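Local coordinates for protein ferritin heavy chain (Trichoplusia ni, PDB 1Z6O) that oxidises ferrous iron with oxygen as the heavy chain of a secreted 24-chain ferritin, which stores the iron as ferric hydroxide, at residues G43-K48 with S100-G105; M72-Y77 with D143-D148; A108-L113 with G162-L167. One frame throughout, in Å; residues are numbered along the deposited sequence.

Contact 1: residues G43-K48 with S100-G105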
loop_
_atom_site.group_PDB
_atom_site.type_symbol
_atom_site.label_atom_id
_atom_site.label_comp_id
_atom_site.label_asym_id
_atom_site.label_seq_id
_atom_site.Cartn_x
_atom_site.Cartn_y
_atom_site.Cartn_z
ATOM N N GLY M 43 -28.217 -38.943 -13.523
ATOM C CA GLY M 43 -26.831 -38.499 -13.625
ATOM C C GLY M 43 -25.955 -39.622 -14.173
ATOM O O GLY M 43 -25.093 -39.405 -15.031
ATOM N N ALA M 44 -26.176 -40.835 -13.676
ATOM C CA ALA M 44 -25.406 -41.998 -14.129
ATOM C C ALA M 44 -25.621 -42.250 -15.628
ATOM O O ALA M 44 -24.677 -42.546 -16.360
ATOM C CB ALA M 44 -25.831 -43.246 -13.332
ATOM N N HIS M 45 -26.865 -42.146 -16.082
ATOM C CA HIS M 45 -27.165 -42.379 -17.496
ATOM C C HIS M 45 -26.438 -41.400 -18.417
ATOM O O HIS M 45 -25.819 -41.804 -19.401
ATOM C CB HIS M 45 -28.678 -42.270 -17.751
ATOM C CG HIS M 45 -29.046 -42.332 -19.204
ATOM N ND1 HIS M 45 -29.169 -43.522 -19.892
ATOM C CD2 HIS M 45 -29.269 -41.348 -20.110
ATOM C CE1 HIS M 45 -29.453 -43.270 -21.159
ATOM N NE2 HIS M 45 -29.520 -41.958 -21.318
ATOM N N PHE M 46 -26.507 -40.109 -18.110
ATOM C CA PHE M 46 -25.854 -39.139 -18.980
ATOM C C PHE M 46 -24.338 -39.111 -18.861
ATOM O O PHE M 46 -23.664 -38.471 -19.670
ATOM C CB PHE M 46 -26.476 -37.744 -18.784
ATOM C CG PHE M 46 -27.894 -37.664 -19.303
ATOM C CD1 PHE M 46 -28.976 -37.783 -18.437
ATOM C CD2 PHE M 46 -28.136 -37.584 -20.680
ATOM C CE1 PHE M 46 -30.292 -37.833 -18.929
ATOM C CE2 PHE M 46 -29.446 -37.634 -21.192
ATOM C CZ PHE M 46 -30.523 -37.759 -20.315
ATOM N N SER M 47 -23.806 -39.825 -17.868
ATOM C CA SER M 47 -22.358 -39.937 -17.682
ATOM C C SER M 47 -21.773 -41.053 -18.564
ATOM O O SER M 47 -20.559 -41.124 -18.739
ATOM C CB SER M 47 -22.018 -40.267 -16.218
ATOM O OG SER M 47 -22.347 -39.184 -15.369
ATOM N N LYS M 48 -22.618 -41.933 -19.102
ATOM C CA LYS M 48 -22.113 -43.037 -19.937
ATOM C C LYS M 48 -21.349 -42.545 -21.161
ATOM O O LYS M 48 -21.723 -41.542 -21.774
ATOM C CB LYS M 48 -23.256 -43.946 -20.405
ATOM C CG LYS M 48 -23.989 -44.652 -19.271
ATOM C CD LYS M 48 -24.887 -45.782 -19.786
ATOM C CE LYS M 48 -25.889 -45.302 -20.808
ATOM N NZ LYS M 48 -26.804 -46.404 -21.238
ATOM N N SER M 100 -34.044 -46.256 -15.278
ATOM C CA SER M 100 -32.591 -46.124 -15.349
ATOM C C SER M 100 -32.078 -45.672 -16.708
ATOM O O SER M 100 -30.875 -45.476 -16.888
ATOM C CB SER M 100 -31.928 -47.452 -14.967
ATOM O OG SER M 100 -32.264 -48.456 -15.907
ATOM N N SER M 101 -32.983 -45.485 -17.661
ATOM C CA SER M 101 -32.573 -45.052 -18.993
ATOM C C SER M 101 -33.593 -44.084 -19.589
ATOM O O SER M 101 -34.780 -44.180 -19.288
ATOM C CB SER M 101 -32.426 -46.276 -19.909
ATOM O OG SER M 101 -31.975 -45.880 -21.189
ATOM N N TRP M 102 -33.117 -43.159 -20.422
ATOM C CA TRP M 102 -33.956 -42.155 -21.087
ATOM C C TRP M 102 -33.477 -42.058 -22.536
ATOM O O TRP M 102 -32.286 -42.198 -22.809
ATOM C CB TRP M 102 -33.810 -40.781 -20.390
ATOM C CG TRP M 102 -34.368 -40.790 -18.982
ATOM C CD1 TRP M 102 -35.638 -40.442 -18.594
ATOM C CD2 TRP M 102 -33.728 -41.332 -17.819
ATOM N NE1 TRP M 102 -35.826 -40.749 -17.262
ATOM C CE2 TRP M 102 -34.670 -41.299 -16.766
ATOM C CE3 TRP M 102 -32.447 -41.855 -17.569
ATOM C CZ2 TRP M 102 -34.376 -41.772 -15.482
ATOM C CZ3 TRP M 102 -32.152 -42.327 -16.286
ATOM C CH2 TRP M 102 -33.116 -42.283 -15.261
ATOM N N LYS M 103 -34.390 -41.810 -23.466
ATOM C CA LYS M 103 -34.004 -41.719 -24.875
ATOM C C LYS M 103 -33.075 -40.543 -25.159
ATOM O O LYS M 103 -32.163 -40.646 -25.974
ATOM C CB LYS M 103 -35.246 -41.619 -25.761
ATOM C CG LYS M 103 -36.111 -42.867 -25.717
ATOM C CD LYS M 103 -37.341 -42.731 -26.608
ATOM C CE LYS M 103 -38.273 -43.927 -26.455
ATOM N NZ LYS M 103 -39.489 -43.801 -27.313
ATOM N N GLY M 104 -33.300 -39.427 -24.483
ATOM C CA GLY M 104 -32.455 -38.265 -24.690
ATOM C C GLY M 104 -32.711 -37.237 -23.606
ATOM O O GLY M 104 -33.448 -37.514 -22.652
ATOM N N GLY M 105 -32.107 -36.063 -23.747
ATOM C CA GLY M 105 -32.277 -35.008 -22.764
ATOM C C GLY M 105 -33.724 -34.575 -22.585
ATOM O O GLY M 105 -34.155 -34.321 -21.464
HETATM O O HOH W 1 -28.638 -46.057 -18.908
HETATM O O HOH W 2 -29.850 -40.535 -23.770
HETATM O O HOH W 3 -29.836 -47.444 -22.129
#
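At one end of the ferritin four-helix bundle, the last turn of helix 19-47 meets the loop that leads into helix 105-132, with Gly104 at the N-cap position of that helix. His45 makes the largest contribution. Its CG stands anti to the backbone N (chi1 173°), which directs the ring at the loop. There it forms an offset edge-to-face pair with the six-membered ring of Trp102, the planes at 74°. The indole presents its edge, and Trp102 CE3 lies 3.8 Å from His45 CG. Both imidazole nitrogens are gripped by water lying in the ring plane. His45 ND1 is 2.8 Å from a water that accepts from Lys48 NZ and donates to Ser100 O, while His45 NE2 is 2.9 Å from a second water with a weak bond to Lys103 O. This dual bridging would fix the rotation of the ring. Phe46 holds its edge to the loop, with CZ 3.8 Å from Gly104 O, and His45 CD2 sits over the centre of its face. Around the contact, Phe46 packs on Phe56 and Ala57 of helix 54-80 and on Ala108 of helix 105-132, Trp102 NE1 hydrogen-bonds to His111 ND1, and Gly105 N to Glu179 OE2 of helix 175-186.

Contact 2: residues M72-Y77 with D143-D148; sequences MKLIEY and DYLTGD
Asp143 opens its segment on the side of the subunit interface, packing on residues of two other copies of this protein. One residue on, Tyr144 reaches far across between the helices, whose segment axes come no closer than 12.4 Å and run antiparallel at 156°. With CG anti to the backbone N (chi1 -180°), its ring reaches toward Tyr77, tip to tip. The two ring planes are tilted by only 21° but are slid so far apart that they barely overlap, so contact is made at their rims, Tyr77 CD1 lying 3.6 Å from Tyr144 CD2. The phenol continues past that ring to the Lys73 side chain, where Tyr144 OH stands a tight 3.0 Å from Lys73 CE. A water 2.7 Å from Tyr144 OH donates to the backbone at Lys73 O, tying the hydroxyl to the opposite helix. An alanine here would remove the ring and hydroxyl, and would probably cost the helices both this water bridge and the packing against Tyr77 and Lys73. Leu145 follows, its CD2 3.9 Å from Leu74 CD2, the two side chains crossing at about a right angle. At Asp148, which ends a wider pi-type turn, OD1 forms a long salt bridge of 3.8 Å with Lys73 NZ, whose chain bends at chi3. Tyr77 OH is held elsewhere, by His140 and Arg81. Toward the bundle interior, Leu74 touches Met25, Gln28 and Ile29 of helix 19-47 and its side chain comes within about 7 Å of the bound iron, while Leu145 packs on Val126 and Ile127 of helix 105-132, so that all four long helices meet around this pair.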
loop_
_atom_site.group_PDB
_atom_site.type_symbol
_atom_site.label_atom_id
_atom_site.label_comp_id
_atom_site.label_asym_id
_atom_site.label_seq_id
_atom_site.Cartn_x
_atom_site.Cartn_y
_atom_site.Cartn_z
ATOM N N MET M 72 -33.247 -33.770 4.464
ATOM C CA MET M 72 -32.607 -33.357 5.714
ATOM C C MET M 72 -33.329 -32.178 6.370
ATOM O O MET M 72 -33.442 -32.127 7.601
ATOM C CB MET M 72 -31.129 -32.995 5.468
ATOM C CG MET M 72 -30.256 -34.202 5.119
ATOM S SD MET M 72 -28.551 -33.812 4.564
ATOM C CE MET M 72 -28.340 -32.101 5.158
ATOM N N LYS M 73 -33.811 -31.226 5.570
ATOM C CA LYS M 73 -34.523 -30.080 6.144
ATOM C C LYS M 73 -35.821 -30.509 6.832
ATOM O O LYS M 73 -36.177 -29.965 7.876
ATOM C CB LYS M 73 -34.856 -29.029 5.074
ATOM C CG LYS M 73 -33.646 -28.256 4.559
ATOM C CD LYS M 73 -34.050 -27.266 3.462
ATOM C CE LYS M 73 -35.038 -26.227 3.988
ATOM N NZ LYS M 73 -35.455 -25.233 2.954
ATOM N N LEU M 74 -36.537 -31.465 6.243
ATOM C CA LEU M 74 -37.788 -31.939 6.847
ATOM C C LEU M 74 -37.484 -32.684 8.143
ATOM O O LEU M 74 -38.209 -32.551 9.132
ATOM C CB LEU M 74 -38.535 -32.858 5.872
ATOM C CG LEU M 74 -39.022 -32.144 4.598
ATOM C CD1 LEU M 74 -39.581 -33.184 3.623
ATOM C CD2 LEU M 74 -40.104 -31.101 4.951
ATOM N N ILE M 75 -36.421 -33.482 8.135
ATOM C CA ILE M 75 -36.019 -34.205 9.341
ATOM C C ILE M 75 -35.641 -33.194 10.436
ATOM O O ILE M 75 -36.037 -33.349 11.598
ATOM C CB ILE M 75 -34.809 -35.138 9.054
ATOM C CG1 ILE M 75 -35.271 -36.312 8.177
ATOM C CG2 ILE M 75 -34.191 -35.641 10.378
ATOM C CD1 ILE M 75 -34.114 -37.130 7.577
ATOM N N GLU M 76 -34.877 -32.162 10.079
ATOM C CA GLU M 76 -34.491 -31.147 11.070
ATOM C C GLU M 76 -35.717 -30.444 11.646
ATOM O O GLU M 76 -35.727 -30.068 12.817
ATOM C CB GLU M 76 -33.562 -30.088 10.451
ATOM C CG GLU M 76 -32.181 -30.619 10.069
ATOM C CD GLU M 76 -31.277 -30.848 11.272
ATOM O OE1 GLU M 76 -30.302 -31.618 11.141
ATOM O OE2 GLU M 76 -31.525 -30.249 12.346
ATOM N N TYR M 77 -36.743 -30.237 10.825
ATOM C CA TYR M 77 -37.948 -29.573 11.326
ATOM C C TYR M 77 -38.595 -30.462 12.405
ATOM O O TYR M 77 -38.960 -29.988 13.481
ATOM C CB TYR M 77 -38.955 -29.325 10.185
ATOM C CG TYR M 77 -40.124 -28.490 10.655
ATOM C CD1 TYR M 77 -40.098 -27.099 10.538
ATOM C CD2 TYR M 77 -41.191 -29.077 11.345
ATOM C CE1 TYR M 77 -41.101 -26.305 11.111
ATOM C CE2 TYR M 77 -42.199 -28.295 11.925
ATOM C CZ TYR M 77 -42.140 -26.911 11.808
ATOM O OH TYR M 77 -43.079 -26.123 12.439
ATOM N N ASP M 143 -46.760 -22.816 7.207
ATOM C CA ASP M 143 -46.060 -21.632 6.705
ATOM C C ASP M 143 -44.676 -21.998 6.161
ATOM O O ASP M 143 -44.255 -21.502 5.116
ATOM C CB ASP M 143 -45.897 -20.617 7.839
ATOM C CG ASP M 143 -45.077 -19.408 7.418
ATOM O OD1 ASP M 143 -45.644 -18.571 6.720
ATOM O OD2 ASP M 143 -43.877 -19.318 7.760
ATOM N N TYR M 144 -43.969 -22.863 6.876
ATOM C CA TYR M 144 -42.642 -23.305 6.454
ATOM C C TYR M 144 -42.707 -24.065 5.122
ATOM O O TYR M 144 -41.916 -23.819 4.202
ATOM C CB TYR M 144 -42.044 -24.208 7.534
ATOM C CG TYR M 144 -40.662 -24.722 7.209
ATOM C CD1 TYR M 144 -39.603 -23.835 6.988
ATOM C CD2 TYR M 144 -40.402 -26.087 7.148
ATOM C CE1 TYR M 144 -38.315 -24.300 6.722
ATOM C CE2 TYR M 144 -39.111 -26.566 6.884
ATOM C CZ TYR M 144 -38.077 -25.664 6.675
ATOM O OH TYR M 144 -36.803 -26.121 6.432
ATOM N N LEU M 145 -43.645 -24.999 5.014
ATOM C CA LEU M 145 -43.786 -25.768 3.776
ATOM C C LEU M 145 -44.209 -24.877 2.614
ATOM O O LEU M 145 -43.795 -25.084 1.474
ATOM C CB LEU M 145 -44.830 -26.879 3.951
ATOM C CG LEU M 145 -44.413 -27.980 4.943
ATOM C CD1 LEU M 145 -45.582 -28.922 5.200
ATOM C CD2 LEU M 145 -43.213 -28.750 4.383
ATOM N N THR M 146 -45.042 -23.887 2.901
ATOM C CA THR M 146 -45.525 -23.008 1.848
ATOM C C THR M 146 -44.459 -22.018 1.365
ATOM O O THR M 146 -44.216 -21.892 0.163
ATOM C CB THR M 146 -46.756 -22.200 2.318
ATOM O OG1 THR M 146 -47.802 -23.099 2.712
ATOM C CG2 THR M 146 -47.273 -21.309 1.187
ATOM N N GLY M 147 -43.811 -21.342 2.307
ATOM C CA GLY M 147 -42.827 -20.330 1.954
ATOM C C GLY M 147 -41.454 -20.810 1.534
ATOM O O GLY M 147 -40.741 -20.113 0.815
ATOM N N ASP M 148 -41.061 -21.986 1.994
ATOM C CA ASP M 148 -39.757 -22.536 1.641
ATOM C C ASP M 148 -39.864 -23.631 0.589
ATOM O O ASP M 148 -39.331 -23.504 -0.511
ATOM C CB ASP M 148 -39.076 -23.116 2.876
ATOM C CG ASP M 148 -38.384 -22.060 3.707
ATOM O OD1 ASP M 148 -37.151 -21.902 3.554
ATOM O OD2 ASP M 148 -39.073 -21.383 4.504
HETATM O O HOH W 4 -35.564 -27.406 8.497
#

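Contact 3: residues A108-L113 with G162-L167; sequences ALEHAL and GKASTL
The axes of the two short helical segments approach to 9.1 Å and run antiparallel, with a signed crossing angle of -155°. The backbones are nearest at Leu109 and Ala164, whose CA atoms are 5.7 Å apart, a spacing permitted by the small alanine side chain. Leu109, its CG anti to the carbonyl carbon, drives the CD1 branch against the facing helix. There CD1 lies 3.9 Å from Ala164 N, meeting the peptide link that joins Lys163 to Ala164. The same methyl touches Lys163 CB at 4.0 Å and Leu167 CD2 at 4.2 Å, so it meets residues a turn apart on helix 139-168. Nearer the backbone, Leu109 CB faces Ala164 CB at 4.2 Å. Glu110 adds only its aliphatic part, with CG 4.3 Å from Ala164 CB. Phe56 and Leu59 of helix 54-80 also pack on Leu109, and Ile10 of another copy of this protein packs on Ala164. The charged ends are engaged elsewhere: Glu110 OE2 pairs with Lys168 and Lys163 NZ with Asp159. Apart from the peptide link under Leu109 CD1, then, methyl and methylene groups do the touching, and helices 105-132 and 139-168 are joined here by close apolar fit.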
loop_
_atom_site.group_PDB
_atom_site.type_symbol
_atom_site.label_atom_id
_atom_site.label_comp_id
_atom_site.label_asym_id
_atom_site.label_seq_id
_atom_site.Cartn_x
_atom_site.Cartn_y
_atom_site.Cartn_z
ATOM N N ALA M 108 -35.608 -36.974 -20.320
ATOM C CA ALA M 108 -35.177 -36.840 -18.925
ATOM C C ALA M 108 -35.725 -35.559 -18.303
ATOM O O ALA M 108 -36.158 -35.564 -17.149
ATOM C CB ALA M 108 -33.641 -36.868 -18.832
ATOM N N LEU M 109 -35.700 -34.454 -19.048
ATOM C CA LEU M 109 -36.231 -33.195 -18.511
ATOM C C LEU M 109 -37.736 -33.313 -18.247
ATOM O O LEU M 109 -38.239 -32.804 -17.240
ATOM C CB LEU M 109 -35.969 -32.034 -19.483
ATOM C CG LEU M 109 -34.505 -31.584 -19.599
ATOM C CD1 LEU M 109 -34.347 -30.641 -20.797
ATOM C CD2 LEU M 109 -34.070 -30.888 -18.296
ATOM N N GLU M 110 -38.459 -33.976 -19.149
ATOM C CA GLU M 110 -39.903 -34.139 -18.960
ATOM C C GLU M 110 -40.196 -35.059 -17.785
ATOM O O GLU M 110 -41.172 -34.861 -17.057
ATOM C CB GLU M 110 -40.557 -34.684 -20.239
ATOM C CG GLU M 110 -40.532 -33.662 -21.391
ATOM C CD GLU M 110 -41.312 -34.139 -22.621
ATOM O OE1 GLU M 110 -41.474 -35.361 -22.791
ATOM O OE2 GLU M 110 -41.746 -33.296 -23.430
ATOM N N HIS M 111 -39.361 -36.074 -17.602
ATOM C CA HIS M 111 -39.544 -36.981 -16.471
ATOM C C HIS M 111 -39.260 -36.178 -15.183
ATOM O O HIS M 111 -40.005 -36.272 -14.208
ATOM C CB HIS M 111 -38.572 -38.172 -16.576
ATOM C CG HIS M 111 -38.715 -39.169 -15.463
ATOM N ND1 HIS M 111 -37.830 -40.208 -15.277
ATOM C CD2 HIS M 111 -39.634 -39.279 -14.474
ATOM C CE1 HIS M 111 -38.195 -40.914 -14.221
ATOM N NE2 HIS M 111 -39.286 -40.372 -13.715
ATOM N N ALA M 112 -38.186 -35.385 -15.175
ATOM C CA ALA M 112 -37.875 -34.573 -13.988
ATOM C C ALA M 112 -39.033 -33.610 -13.680
ATOM O O ALA M 112 -39.411 -33.425 -12.521
ATOM C CB ALA M 112 -36.586 -33.770 -14.207
ATOM N N LEU M 113 -39.582 -32.985 -14.715
ATOM C CA LEU M 113 -40.698 -32.053 -14.518
ATOM C C LEU M 113 -41.886 -32.780 -13.871
ATOM O O LEU M 113 -42.526 -32.263 -12.959
ATOM C CB LEU M 113 -41.124 -31.443 -15.864
ATOM C CG LEU M 113 -42.340 -30.499 -15.882
ATOM C CD1 LEU M 113 -42.135 -29.339 -14.891
ATOM C CD2 LEU M 113 -42.528 -29.958 -17.316
ATOM N N GLY M 162 -39.179 -24.749 -19.025
ATOM C CA GLY M 162 -38.542 -23.915 -20.037
ATOM C C GLY M 162 -37.431 -24.675 -20.755
ATOM O O GLY M 162 -37.311 -24.605 -21.980
ATOM N N LYS M 163 -36.605 -25.393 -20.001
ATOM C CA LYS M 163 -35.524 -26.174 -20.616
ATOM C C LYS M 163 -36.106 -27.213 -21.580
ATOM O O LYS M 163 -35.606 -27.394 -22.695
ATOM C CB LYS M 163 -34.694 -26.882 -19.538
ATOM C CG LYS M 163 -33.708 -25.958 -18.783
ATOM C CD LYS M 163 -33.046 -26.740 -17.644
ATOM C CE LYS M 163 -31.779 -26.062 -17.131
ATOM N NZ LYS M 163 -31.984 -24.632 -16.798
ATOM N N ALA M 164 -37.157 -27.905 -21.148
ATOM C CA ALA M 164 -37.786 -28.915 -21.997
ATOM C C ALA M 164 -38.349 -28.287 -23.273
ATOM O O ALA M 164 -38.162 -28.837 -24.356
ATOM C CB ALA M 164 -38.904 -29.640 -21.230
ATOM N N SER M 165 -39.038 -27.148 -23.160
ATOM C CA SER M 165 -39.594 -26.495 -24.356
ATOM C C SER M 165 -38.493 -26.091 -25.326
ATOM O O SER M 165 -38.589 -26.332 -26.525
ATOM C CB SER M 165 -40.385 -25.217 -24.006
ATOM O OG SER M 165 -41.557 -25.521 -23.277
ATOM N N THR M 166 -37.458 -25.449 -24.802
ATOM C CA THR M 166 -36.353 -24.987 -25.640
ATOM C C THR M 166 -35.673 -26.132 -26.383
ATOM O O THR M 166 -35.455 -26.058 -27.593
ATOM C CB THR M 166 -35.309 -24.241 -24.784
ATOM O OG1 THR M 166 -35.905 -23.040 -24.282
ATOM C CG2 THR M 166 -34.061 -23.885 -25.612
ATOM N N LEU M 167 -35.351 -27.200 -25.666
ATOM C CA LEU M 167 -34.676 -28.322 -26.309
ATOM C C LEU M 167 -35.602 -29.107 -27.237
ATOM O O LEU M 167 -35.194 -29.519 -28.322
ATOM C CB LEU M 167 -34.084 -29.264 -25.251
ATOM C CG LEU M 167 -33.256 -30.445 -25.784
ATOM C CD1 LEU M 167 -32.069 -29.938 -26.622
ATOM C CD2 LEU M 167 -32.760 -31.276 -24.597
#

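How the contacts relate
From the N terminus, the chain passes 43-48, then 72-77, before contact 1 closes at 100-105 over a loop of 51 residues containing all of helix 54-80. Contact 3 opens at 108-113, contact 2 closes at 143-148 and contact 3 closes last, at 162-167. Contact 2 crosses both others, whereas contacts 1 and 3 run in series and none is nested. Contacts 1 and 3 share one end of the bundle and touch. Contact 2 lies across the chain's centre, about 31 Å from contact 1 and 26 Å from contact 3, centre to centre. Contact 1 joins helix 19-47 to the loop before helix 105-132; contact 2 ties helix 54-80, and contact 3 helix 105-132, to helix 139-168.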